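Long-range contacts in aphrodisin (Mesocricetus auratus, PDB 1E5P), which acts as an aphrodisiac pheromone that elicits copulatory behaviour from male hamsters and, as a lipocalin, probably binds small odorant molecules: residues A[5-10]-A[35-40]; A[44-49]-A[61-66]; A[21-26]-A[139-144]; A[29-34]-A[108-113]. One frame throughout, in Å; residues are numbered along the deposited sequence.

Contact 1 (A[5-10]-A[35-40]); sequences ELQGKW and HIDCYK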
# COMPACT_ATOMS: atom_id res chain seq x y z
N GLU A 5 12.12 -8.66 5.78
CA GLU A 5 10.98 -9.54 5.68
C GLU A 5 9.97 -9.04 4.65
O GLU A 5 8.92 -9.65 4.43
CB GLU A 5 10.24 -9.58 7.04
CG GLU A 5 11.05 -10.19 8.16
CD GLU A 5 10.57 -9.76 9.54
OE1 GLU A 5 9.37 -9.93 9.84
OE2 GLU A 5 11.41 -9.24 10.31
N LEU A 6 10.28 -7.91 4.03
CA LEU A 6 9.43 -7.31 3.02
C LEU A 6 9.64 -7.92 1.65
O LEU A 6 8.74 -7.85 0.79
CB LEU A 6 9.68 -5.80 2.97
CG LEU A 6 9.37 -4.94 4.19
CD1 LEU A 6 9.82 -3.50 3.95
CD2 LEU A 6 7.91 -4.98 4.57
N GLN A 7 10.78 -8.52 1.37
CA GLN A 7 11.10 -9.10 0.07
C GLN A 7 10.23 -10.25 -0.40
O GLN A 7 9.96 -11.19 0.37
CB GLN A 7 12.57 -9.58 0.16
CG GLN A 7 13.05 -10.40 -1.01
CD GLN A 7 13.69 -9.61 -2.12
OE1 GLN A 7 14.57 -8.77 -1.89
NE2 GLN A 7 13.25 -9.89 -3.35
N GLY A 8 9.76 -10.22 -1.66
CA GLY A 8 8.98 -11.29 -2.24
C GLY A 8 7.75 -10.85 -3.04
O GLY A 8 7.55 -9.67 -3.29
N LYS A 9 6.99 -11.83 -3.50
CA LYS A 9 5.76 -11.59 -4.27
C LYS A 9 4.65 -11.18 -3.30
O LYS A 9 4.49 -11.72 -2.20
CB LYS A 9 5.36 -12.86 -4.99
CG LYS A 9 3.96 -12.88 -5.57
CD LYS A 9 3.68 -14.25 -6.18
CE LYS A 9 3.09 -14.12 -7.57
NZ LYS A 9 2.90 -15.47 -8.19
N TRP A 10 3.91 -10.13 -3.66
CA TRP A 10 2.82 -9.64 -2.82
C TRP A 10 1.71 -9.07 -3.72
O TRP A 10 2.00 -8.62 -4.83
CB TRP A 10 3.27 -8.47 -1.94
CG TRP A 10 4.31 -8.81 -0.93
CD1 TRP A 10 5.66 -8.61 -1.06
CD2 TRP A 10 4.11 -9.44 0.34
NE1 TRP A 10 6.30 -9.09 0.07
CE2 TRP A 10 5.37 -9.60 0.93
CE3 TRP A 10 2.97 -9.87 1.02
CZ2 TRP A 10 5.53 -10.17 2.20
CZ3 TRP A 10 3.13 -10.45 2.27
CH2 TRP A 10 4.40 -10.58 2.83
N HIS A 35 5.32 -7.08 -6.39
CA HIS A 35 6.58 -7.62 -5.80
C HIS A 35 7.30 -6.53 -5.06
O HIS A 35 7.09 -5.35 -5.35
CB HIS A 35 7.48 -8.04 -6.99
CG HIS A 35 8.45 -9.14 -6.63
ND1 HIS A 35 8.10 -10.47 -6.75
CD2 HIS A 35 9.70 -9.12 -6.14
CE1 HIS A 35 9.11 -11.24 -6.36
NE2 HIS A 35 10.10 -10.44 -5.97
N ILE A 36 8.12 -6.92 -4.07
CA ILE A 36 8.96 -5.98 -3.36
C ILE A 36 10.38 -6.61 -3.38
O ILE A 36 10.48 -7.80 -3.11
CB ILE A 36 8.54 -5.79 -1.90
CG1 ILE A 36 7.15 -5.11 -1.85
CG2 ILE A 36 9.56 -4.95 -1.14
CD1 ILE A 36 6.61 -4.97 -0.43
N ASP A 37 11.35 -5.81 -3.79
CA ASP A 37 12.75 -6.30 -3.78
C ASP A 37 13.50 -5.38 -2.82
O ASP A 37 13.36 -4.16 -2.94
CB ASP A 37 13.35 -6.28 -5.18
CG ASP A 37 12.66 -7.32 -6.05
OD1 ASP A 37 12.99 -8.52 -5.91
OD2 ASP A 37 11.78 -6.94 -6.84
N CYS A 38 14.28 -5.96 -1.92
CA CYS A 38 15.03 -5.17 -0.94
C CYS A 38 16.52 -5.12 -1.29
O CYS A 38 17.04 -6.13 -1.78
CB CYS A 38 14.97 -5.88 0.44
SG CYS A 38 13.37 -5.61 1.25
N TYR A 39 17.11 -3.95 -1.15
CA TYR A 39 18.54 -3.77 -1.37
C TYR A 39 19.18 -3.12 -0.17
O TYR A 39 18.58 -2.29 0.51
CB TYR A 39 18.76 -2.89 -2.63
CG TYR A 39 18.17 -3.57 -3.85
CD1 TYR A 39 18.89 -4.51 -4.56
CD2 TYR A 39 16.86 -3.30 -4.24
CE1 TYR A 39 18.35 -5.16 -5.65
CE2 TYR A 39 16.30 -3.96 -5.32
CZ TYR A 39 17.04 -4.88 -6.01
OH TYR A 39 16.50 -5.54 -7.09
N LYS A 40 20.43 -3.47 0.12
CA LYS A 40 21.21 -2.84 1.20
C LYS A 40 20.45 -2.95 2.52
O LYS A 40 20.13 -1.94 3.16
CB LYS A 40 21.44 -1.38 0.85
CG LYS A 40 22.18 -1.25 -0.47
CD LYS A 40 22.30 0.17 -0.97
O HOH W 1 11.60 -12.52 -4.39
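Two hydrogen bonds grip Q7 NE2, which donates both: a bent one to D37 OD1 (2.9 Å, 139° at the hydrogen) and a longer one to a water that is also bonded to H35 NE2. D37 OD1 lies in the Q7 amide plane but is met from above its own carboxylate plane. At the other branch of the amide, Q7 OE1 takes the backbone N-H of C38 at 2.8 Å, nearly straight at 178°. In the conformer given, these bonds hold both ends of the flat group, which reaches strand 32-39 because CG is anti to the backbone N and the chain bends at chi2. Next to it, G8 and I36 form an antiparallel hydrogen-bonded pair, with G8 N to I36 O and I36 N to G8 O both at 2.9 Å. G8, K9 and W10 carry the Gly-X-Trp signature of lipocalins, where a 3-10 turn leads into the first barrel strand. The backbone angles of G8 themselves call for glycine, and its carbonyl O stands 3.4 Å above the centre of the H35 ring. The indole folds back on the turn, with W10 NE1 bonded to L6 O at 2.8 Å from above the carbonyl plane. I36 CD1 packs obliquely at 3.8 Å against W10 CD1, while K114 makes a cation-pi contact with the indole. C38 SG, disulfide-bonded to C42, lies 4.1 Å from L6 CB.

Contact 2 (A[44-49]-A[61-66]); sequences EMEITF and TVIGYL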
# COMPACT_ATOMS: atom_id res chain seq x y z
N GLU A 44 16.79 0.29 0.59
CA GLU A 44 16.19 0.70 -0.69
C GLU A 44 15.12 -0.38 -0.97
O GLU A 44 15.50 -1.56 -0.93
CB GLU A 44 17.19 0.80 -1.81
CG GLU A 44 18.00 2.08 -1.87
CD GLU A 44 19.08 1.94 -2.97
OE1 GLU A 44 19.06 0.92 -3.67
OE2 GLU A 44 19.90 2.86 -3.07
N MSE A 45 13.86 -0.04 -1.18
CA MSE A 45 12.79 -1.06 -1.33
C MSE A 45 12.14 -0.78 -2.68
O MSE A 45 11.46 0.25 -2.77
CB MSE A 45 11.74 -1.01 -0.20
CG MSE A 45 10.40 -1.66 -0.38
SE MSE A 45 9.17 -1.79 0.96
CE MSE A 45 9.78 -0.50 2.04
N GLU A 46 12.44 -1.61 -3.67
CA GLU A 46 11.81 -1.42 -4.97
C GLU A 46 10.44 -2.08 -4.97
O GLU A 46 10.31 -3.25 -4.66
CB GLU A 46 12.63 -2.03 -6.09
CG GLU A 46 11.85 -1.92 -7.40
CD GLU A 46 12.62 -2.61 -8.52
OE1 GLU A 46 13.45 -3.46 -8.15
OE2 GLU A 46 12.36 -2.24 -9.67
N ILE A 47 9.43 -1.32 -5.38
CA ILE A 47 8.07 -1.87 -5.37
C ILE A 47 7.58 -1.96 -6.82
O ILE A 47 7.69 -0.96 -7.52
CB ILE A 47 7.11 -0.97 -4.55
CG1 ILE A 47 7.63 -0.89 -3.10
CG2 ILE A 47 5.71 -1.53 -4.57
CD1 ILE A 47 6.95 0.12 -2.22
N THR A 48 7.11 -3.14 -7.20
CA THR A 48 6.58 -3.33 -8.57
C THR A 48 5.05 -3.50 -8.37
O THR A 48 4.67 -4.26 -7.51
CB THR A 48 7.16 -4.59 -9.18
OG1 THR A 48 8.59 -4.42 -9.26
CG2 THR A 48 6.63 -4.83 -10.60
N PHE A 49 4.31 -2.75 -9.17
CA PHE A 49 2.85 -2.79 -8.99
C PHE A 49 2.16 -2.33 -10.25
O PHE A 49 2.79 -1.79 -11.18
CB PHE A 49 2.47 -1.85 -7.82
CG PHE A 49 2.84 -0.40 -8.05
CD1 PHE A 49 4.13 0.05 -7.78
CD2 PHE A 49 1.92 0.51 -8.54
CE1 PHE A 49 4.50 1.36 -8.01
CE2 PHE A 49 2.27 1.83 -8.76
CZ PHE A 49 3.56 2.27 -8.47
N THR A 61 7.39 0.58 -11.58
CA THR A 61 8.32 0.34 -10.48
C THR A 61 8.67 1.69 -9.85
O THR A 61 8.80 2.70 -10.56
CB THR A 61 9.64 -0.35 -10.87
OG1 THR A 61 10.28 0.44 -11.87
CG2 THR A 61 9.39 -1.76 -11.37
N VAL A 62 8.77 1.73 -8.54
CA VAL A 62 9.23 2.90 -7.82
C VAL A 62 10.22 2.40 -6.74
O VAL A 62 10.20 1.22 -6.40
CB VAL A 62 8.14 3.73 -7.12
CG1 VAL A 62 7.18 4.32 -8.13
CG2 VAL A 62 7.41 2.89 -6.09
N ILE A 63 11.05 3.30 -6.27
CA ILE A 63 11.99 2.95 -5.20
C ILE A 63 11.68 3.72 -3.92
O ILE A 63 11.50 4.93 -3.98
CB ILE A 63 13.45 3.24 -5.61
CG1 ILE A 63 13.82 2.52 -6.90
CG2 ILE A 63 14.40 2.85 -4.46
CD1 ILE A 63 13.81 1.02 -6.81
N GLY A 64 11.55 3.01 -2.81
CA GLY A 64 11.35 3.64 -1.51
C GLY A 64 12.74 3.72 -0.83
O GLY A 64 13.46 2.71 -0.81
N TYR A 65 13.03 4.87 -0.28
CA TYR A 65 14.33 5.12 0.35
C TYR A 65 14.14 5.29 1.85
O TYR A 65 13.43 6.19 2.27
CB TYR A 65 14.96 6.39 -0.25
CG TYR A 65 15.28 6.21 -1.73
CD1 TYR A 65 16.45 5.56 -2.07
CD2 TYR A 65 14.42 6.64 -2.73
CE1 TYR A 65 16.79 5.34 -3.40
CE2 TYR A 65 14.76 6.44 -4.07
CZ TYR A 65 15.94 5.79 -4.38
OH TYR A 65 16.28 5.58 -5.70
N LEU A 66 14.79 4.45 2.64
CA LEU A 66 14.68 4.47 4.08
C LEU A 66 15.42 5.66 4.67
O LEU A 66 16.57 5.92 4.30
CB LEU A 66 15.26 3.14 4.63
CG LEU A 66 15.19 2.97 6.15
CD1 LEU A 66 13.75 3.00 6.65
CD2 LEU A 66 15.85 1.64 6.52
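E46 holds CG anti to its backbone N (chi1 174°) and then runs extended, whereas I63 bends at chi2 (-65°) and swings CD1 across it; the pair meets obliquely, with E46 CB only 3.3 Å from I63 CD1, a tight fit. F49 takes the crowded first torsion, CG between N and the carbonyl carbon (chi1 61°), which turns its ring back toward V62. There V62 CG2 comes within 3.8 Å of F49 CE1, and V62 CG1 lies at the ring edge, in plane; the two side chains cross at about a right angle. An alanine in place of V62 would lack both methyl branches and would probably leave the F49 ring less firmly held at that edge. I47 adds CB at 4.2 Å from V62 CG2. On the face that carries E46 and T61, E44 CG rides beside the Y65 ring at 3.8 Å from Y65 CE1, and E46 OE2 rests 3.5 Å from T61 CG2. Four backbone bonds fix the register: M45 N to G64 O and G64 N to M45 O join one hydrogen-bonded pair, I47 N to V62 O and V62 N to I47 O the next, the last being the longest at 3.1 Å. E46 with I63 is the non-hydrogen-bonded pair between them. Strands 44-53 and 56-66 thus make an antiparallel hairpin, part of the up-and-down meander of the lipocalin beta-barrel.

Contact 3 (A[21-26]-A[139-144]); sequences EKIEEG and NILNIL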
# COMPACT_ATOMS: atom_id res chain seq x y z
N GLU A 21 -11.94 8.98 -2.37
CA GLU A 21 -11.86 9.04 -3.82
C GLU A 21 -10.46 8.68 -4.33
O GLU A 21 -10.33 8.24 -5.46
CB GLU A 21 -12.27 10.40 -4.38
CG GLU A 21 -11.42 11.57 -4.02
CD GLU A 21 -11.51 12.12 -2.63
OE1 GLU A 21 -12.47 11.80 -1.88
OE2 GLU A 21 -10.58 12.90 -2.29
N LYS A 22 -9.43 8.83 -3.49
CA LYS A 22 -8.08 8.49 -3.93
C LYS A 22 -7.88 7.01 -4.21
O LYS A 22 -6.97 6.62 -4.97
CB LYS A 22 -7.08 8.91 -2.84
CG LYS A 22 -6.89 10.40 -2.66
CD LYS A 22 -6.00 10.97 -3.77
CE LYS A 22 -5.69 12.46 -3.54
NZ LYS A 22 -4.76 12.94 -4.62
N ILE A 23 -8.68 6.15 -3.57
CA ILE A 23 -8.48 4.71 -3.65
C ILE A 23 -9.61 3.95 -4.31
O ILE A 23 -9.54 2.72 -4.46
CB ILE A 23 -8.15 4.12 -2.27
CG1 ILE A 23 -9.24 4.40 -1.22
CG2 ILE A 23 -6.83 4.70 -1.76
CD1 ILE A 23 -9.17 3.46 -0.02
N GLU A 24 -10.68 4.69 -4.68
CA GLU A 24 -11.73 3.99 -5.45
C GLU A 24 -11.27 3.76 -6.88
O GLU A 24 -10.20 4.22 -7.29
CB GLU A 24 -12.99 4.88 -5.44
CG GLU A 24 -13.48 4.99 -3.98
CD GLU A 24 -14.94 5.35 -3.95
OE1 GLU A 24 -15.28 6.31 -4.68
OE2 GLU A 24 -15.72 4.71 -3.22
N GLU A 25 -12.06 3.02 -7.65
CA GLU A 25 -11.73 2.83 -9.07
C GLU A 25 -11.56 4.24 -9.69
O GLU A 25 -12.35 5.13 -9.44
CB GLU A 25 -12.92 2.13 -9.75
CG GLU A 25 -12.77 1.81 -11.21
CD GLU A 25 -14.03 1.26 -11.85
OE1 GLU A 25 -15.06 1.14 -11.17
OE2 GLU A 25 -13.99 0.96 -13.07
N GLY A 26 -10.49 4.42 -10.44
CA GLY A 26 -10.18 5.68 -11.08
C GLY A 26 -9.24 6.56 -10.26
O GLY A 26 -8.67 7.52 -10.76
N ASN A 139 -14.28 3.26 5.03
CA ASN A 139 -13.33 3.61 3.98
C ASN A 139 -12.35 2.46 3.72
O ASN A 139 -11.34 2.70 3.02
CB ASN A 139 -12.56 4.87 4.35
CG ASN A 139 -13.34 6.16 4.25
OD1 ASN A 139 -12.76 7.26 4.14
ND2 ASN A 139 -14.67 6.05 4.26
N ILE A 140 -12.57 1.29 4.28
CA ILE A 140 -11.74 0.11 4.00
C ILE A 140 -12.29 -0.57 2.75
O ILE A 140 -13.47 -1.03 2.72
CB ILE A 140 -11.72 -0.89 5.17
CG1 ILE A 140 -11.06 -0.29 6.42
CG2 ILE A 140 -11.01 -2.18 4.78
CD1 ILE A 140 -11.34 -1.09 7.69
N LEU A 141 -11.48 -0.63 1.69
CA LEU A 141 -11.89 -1.23 0.44
C LEU A 141 -11.21 -2.54 0.11
O LEU A 141 -10.01 -2.73 0.33
CB LEU A 141 -11.64 -0.24 -0.72
CG LEU A 141 -12.31 1.14 -0.58
CD1 LEU A 141 -12.01 1.97 -1.83
CD2 LEU A 141 -13.82 1.00 -0.41
N ASN A 142 -11.99 -3.44 -0.50
CA ASN A 142 -11.47 -4.74 -0.95
C ASN A 142 -10.83 -4.58 -2.33
O ASN A 142 -11.53 -4.43 -3.34
CB ASN A 142 -12.60 -5.76 -1.03
CG ASN A 142 -12.11 -7.19 -1.32
OD1 ASN A 142 -11.05 -7.37 -1.91
N ILE A 143 -9.54 -4.54 -2.37
CA ILE A 143 -8.83 -4.28 -3.64
C ILE A 143 -8.60 -5.58 -4.37
O ILE A 143 -8.63 -5.63 -5.59
CB ILE A 143 -7.48 -3.61 -3.31
CG1 ILE A 143 -7.71 -2.35 -2.47
CG2 ILE A 143 -6.68 -3.31 -4.57
CD1 ILE A 143 -8.57 -1.29 -3.13
N LEU A 144 -8.42 -6.67 -3.62
CA LEU A 144 -8.15 -7.97 -4.26
C LEU A 144 -9.22 -8.34 -5.26
O LEU A 144 -8.93 -8.88 -6.34
CB LEU A 144 -8.05 -9.01 -3.13
CG LEU A 144 -7.84 -10.45 -3.56
CD1 LEU A 144 -6.48 -10.62 -4.23
CD2 LEU A 144 -7.93 -11.36 -2.34
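Apolar contact carries this meeting of two parts of the lipocalin fold: the long loop between the first two barrel strands, here 21-26, and the short C-terminal strand 140-142 that pairs with strand 8-17. I23 puts CG1 in the crowded position between its N and carbonyl carbon, with chi1 58°, and so sends CD1 to L141. The two side chains cross obliquely, with I23 CD1 at 3.7 Å from L141 CD1. E24 contributes its aliphatic part, CG lying 4.0 Å from the same L141 methyl. I23 also packs on I15 and A17 of strand 8-17, which gives this loop a footing on the strand that L141 pairs with.

Several polar atoms find their partners elsewhere in the chain. The carbonyl O of I23 accepts from R30 NH1, the backbone of L141 bonds with that of I15, and K22 NZ forms a salt bridge with D100. Between the segments, methyls also come close to backbone carbonyls. I23 CD1 lies 3.8 Å from N139 O, and I143 CD1 more loosely, at 4.3 Å, from I23 O; L141 CD1, by contrast, comes to 3.7 Å from I23 O.

Contact 4 (A[29-34]-A[108-113]); sequences LRFYFR and MIVVAG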
# COMPACT_ATOMS: atom_id res chain seq x y z
N LEU A 29 -4.33 6.43 -6.17
CA LEU A 29 -3.63 5.65 -5.14
C LEU A 29 -4.18 4.24 -4.99
O LEU A 29 -3.88 3.56 -4.01
CB LEU A 29 -3.65 6.40 -3.81
CG LEU A 29 -3.11 7.85 -3.85
CD1 LEU A 29 -3.20 8.47 -2.48
CD2 LEU A 29 -1.68 7.85 -4.39
N ARG A 30 -4.98 3.81 -5.97
CA ARG A 30 -5.49 2.44 -5.96
C ARG A 30 -4.47 1.58 -6.72
O ARG A 30 -4.43 1.55 -7.93
CB ARG A 30 -6.89 2.33 -6.59
CG ARG A 30 -7.47 0.92 -6.40
CD ARG A 30 -8.86 0.87 -7.04
NE ARG A 30 -9.52 -0.42 -6.90
CZ ARG A 30 -10.47 -0.64 -5.98
NH1 ARG A 30 -10.85 0.32 -5.14
NH2 ARG A 30 -11.06 -1.84 -5.91
N PHE A 31 -3.61 0.92 -5.95
CA PHE A 31 -2.55 0.18 -6.65
C PHE A 31 -2.55 -1.27 -6.23
O PHE A 31 -2.98 -1.65 -5.13
CB PHE A 31 -1.22 0.89 -6.44
CG PHE A 31 -0.76 0.63 -5.02
CD1 PHE A 31 -1.25 1.31 -3.93
CD2 PHE A 31 0.20 -0.36 -4.83
CE1 PHE A 31 -0.79 0.99 -2.65
CE2 PHE A 31 0.67 -0.67 -3.57
CZ PHE A 31 0.16 0.02 -2.48
N TYR A 32 -2.08 -2.05 -7.19
CA TYR A 32 -2.09 -3.50 -7.08
C TYR A 32 -0.64 -4.01 -7.03
O TYR A 32 0.04 -4.07 -8.05
CB TYR A 32 -2.84 -4.09 -8.27
CG TYR A 32 -4.25 -3.52 -8.47
CD1 TYR A 32 -4.50 -2.40 -9.24
CD2 TYR A 32 -5.31 -4.14 -7.81
CE1 TYR A 32 -5.80 -1.92 -9.38
CE2 TYR A 32 -6.61 -3.67 -7.95
CZ TYR A 32 -6.83 -2.56 -8.72
OH TYR A 32 -8.12 -2.06 -8.87
N PHE A 33 -0.21 -4.35 -5.80
CA PHE A 33 1.16 -4.86 -5.68
C PHE A 33 1.42 -6.08 -6.56
O PHE A 33 0.52 -6.87 -6.85
CB PHE A 33 1.43 -5.35 -4.24
CG PHE A 33 1.92 -4.39 -3.22
CD1 PHE A 33 3.22 -3.90 -3.25
CD2 PHE A 33 1.10 -4.01 -2.17
CE1 PHE A 33 3.67 -3.03 -2.28
CE2 PHE A 33 1.55 -3.13 -1.19
CZ PHE A 33 2.83 -2.64 -1.26
N ARG A 34 2.70 -6.24 -6.93
CA ARG A 34 3.17 -7.46 -7.56
C ARG A 34 4.44 -7.96 -6.84
O ARG A 34 4.56 -9.19 -6.69
CB ARG A 34 3.48 -7.30 -9.05
CG ARG A 34 2.21 -7.08 -9.90
CD ARG A 34 1.43 -8.37 -10.01
NE ARG A 34 0.22 -8.34 -10.85
CZ ARG A 34 -0.97 -8.01 -10.34
NH1 ARG A 34 -1.11 -7.69 -9.06
NH2 ARG A 34 -2.05 -8.05 -11.12
N MSE A 108 -3.31 6.63 4.71
CA MSE A 108 -3.77 5.36 4.19
C MSE A 108 -3.18 4.17 4.98
O MSE A 108 -2.14 4.31 5.61
CB MSE A 108 -3.25 5.12 2.75
CG MSE A 108 -3.36 6.17 1.72
SE MSE A 108 -2.43 5.93 0.18
CE MSE A 108 -2.87 4.26 -0.29
N ILE A 109 -3.91 3.08 4.89
CA ILE A 109 -3.42 1.79 5.39
C ILE A 109 -3.51 0.85 4.19
O ILE A 109 -4.52 0.82 3.50
CB ILE A 109 -4.23 1.19 6.55
CG1 ILE A 109 -4.05 2.08 7.78
CG2 ILE A 109 -3.75 -0.23 6.85
CD1 ILE A 109 -5.08 1.84 8.87
N VAL A 110 -2.43 0.13 3.90
CA VAL A 110 -2.41 -0.83 2.82
C VAL A 110 -2.06 -2.20 3.41
O VAL A 110 -1.12 -2.29 4.22
CB VAL A 110 -1.34 -0.46 1.76
CG1 VAL A 110 -1.26 -1.52 0.69
CG2 VAL A 110 -1.69 0.92 1.18
N VAL A 111 -2.86 -3.20 3.09
CA VAL A 111 -2.53 -4.57 3.56
C VAL A 111 -2.10 -5.38 2.34
O VAL A 111 -2.89 -5.61 1.44
CB VAL A 111 -3.69 -5.27 4.27
CG1 VAL A 111 -3.25 -6.65 4.79
CG2 VAL A 111 -4.26 -4.42 5.39
N ALA A 112 -0.84 -5.78 2.31
CA ALA A 112 -0.31 -6.62 1.24
C ALA A 112 -0.41 -8.08 1.70
O ALA A 112 -0.27 -8.31 2.89
CB ALA A 112 1.15 -6.27 1.01
N GLY A 113 -0.63 -9.01 0.79
CA GLY A 113 -0.70 -10.41 1.15
C GLY A 113 -0.27 -11.33 0.03
O GLY A 113 0.02 -10.91 -1.09
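V110 is the bump that fills the main hollow: its CG1, anti to the backbone N, points into a notch formed by two phenylalanine rings. It comes to 3.7 Å from F33 CE2, near the plane of that ring, and to 3.8 Å from F31 CZ, where the approach is oblique. V110 CG2 lies 3.9 Å from F31 CE1. Both rings meet the valine tip to tip. In the conformer given, the notch is shaped by F31 CE2 standing 3.5 Å above the plane of the F33 ring, over its centre, and F33 CZ lies at the edge of F31, in plane. An alanine in place of V110 would lack both branches and would probably leave the tips of F31 and F33 less well supported. A112 CB meets the F33 ring obliquely, 3.9 Å from F33 CE2. Selenomethionine M108, its chain extended at chi2, sets SE 3.8 Å from L29 CD1, and the bend at chi3 turns the CE methyl to 3.9 Å from L29 O. Touching parts of the segments run 13° apart, yet F31 and V110 CA atoms are 9.5 Å apart, too far for sheet pairing, so side chains do the joining. That spacing fits the topology: strand 8-17 lies between, antiparallel to both 32-39 and 105-113. Further round the barrel, F33 touches I47 and F31 touches V51 of strand 44-53, and M108 touches N96 of strand 91-99.

Overall arrangement
Contact 4 is the core of the set, its centre about 3 Å from the centre of the chain, and is joined by apolar side chains. Contacts 1 and 2 lie about 13 and 12 Å out, partly buried, and add backbone hydrogen bonds and polar side chains. Strand 32-39 serves both contacts 1 and 4, and its neighbour 44-53 serves contact 2, so D37 O to E46 N (2.8 Å) links contacts 1 and 2 directly. Contact 3 sits across the chain's centre from both, buried and apolar, joined to contact 4 by a probable backbone hydrogen bond between K22 O and L29 N. Contacts 2 and 4 are both nested in the long chain loop closed by contact 3.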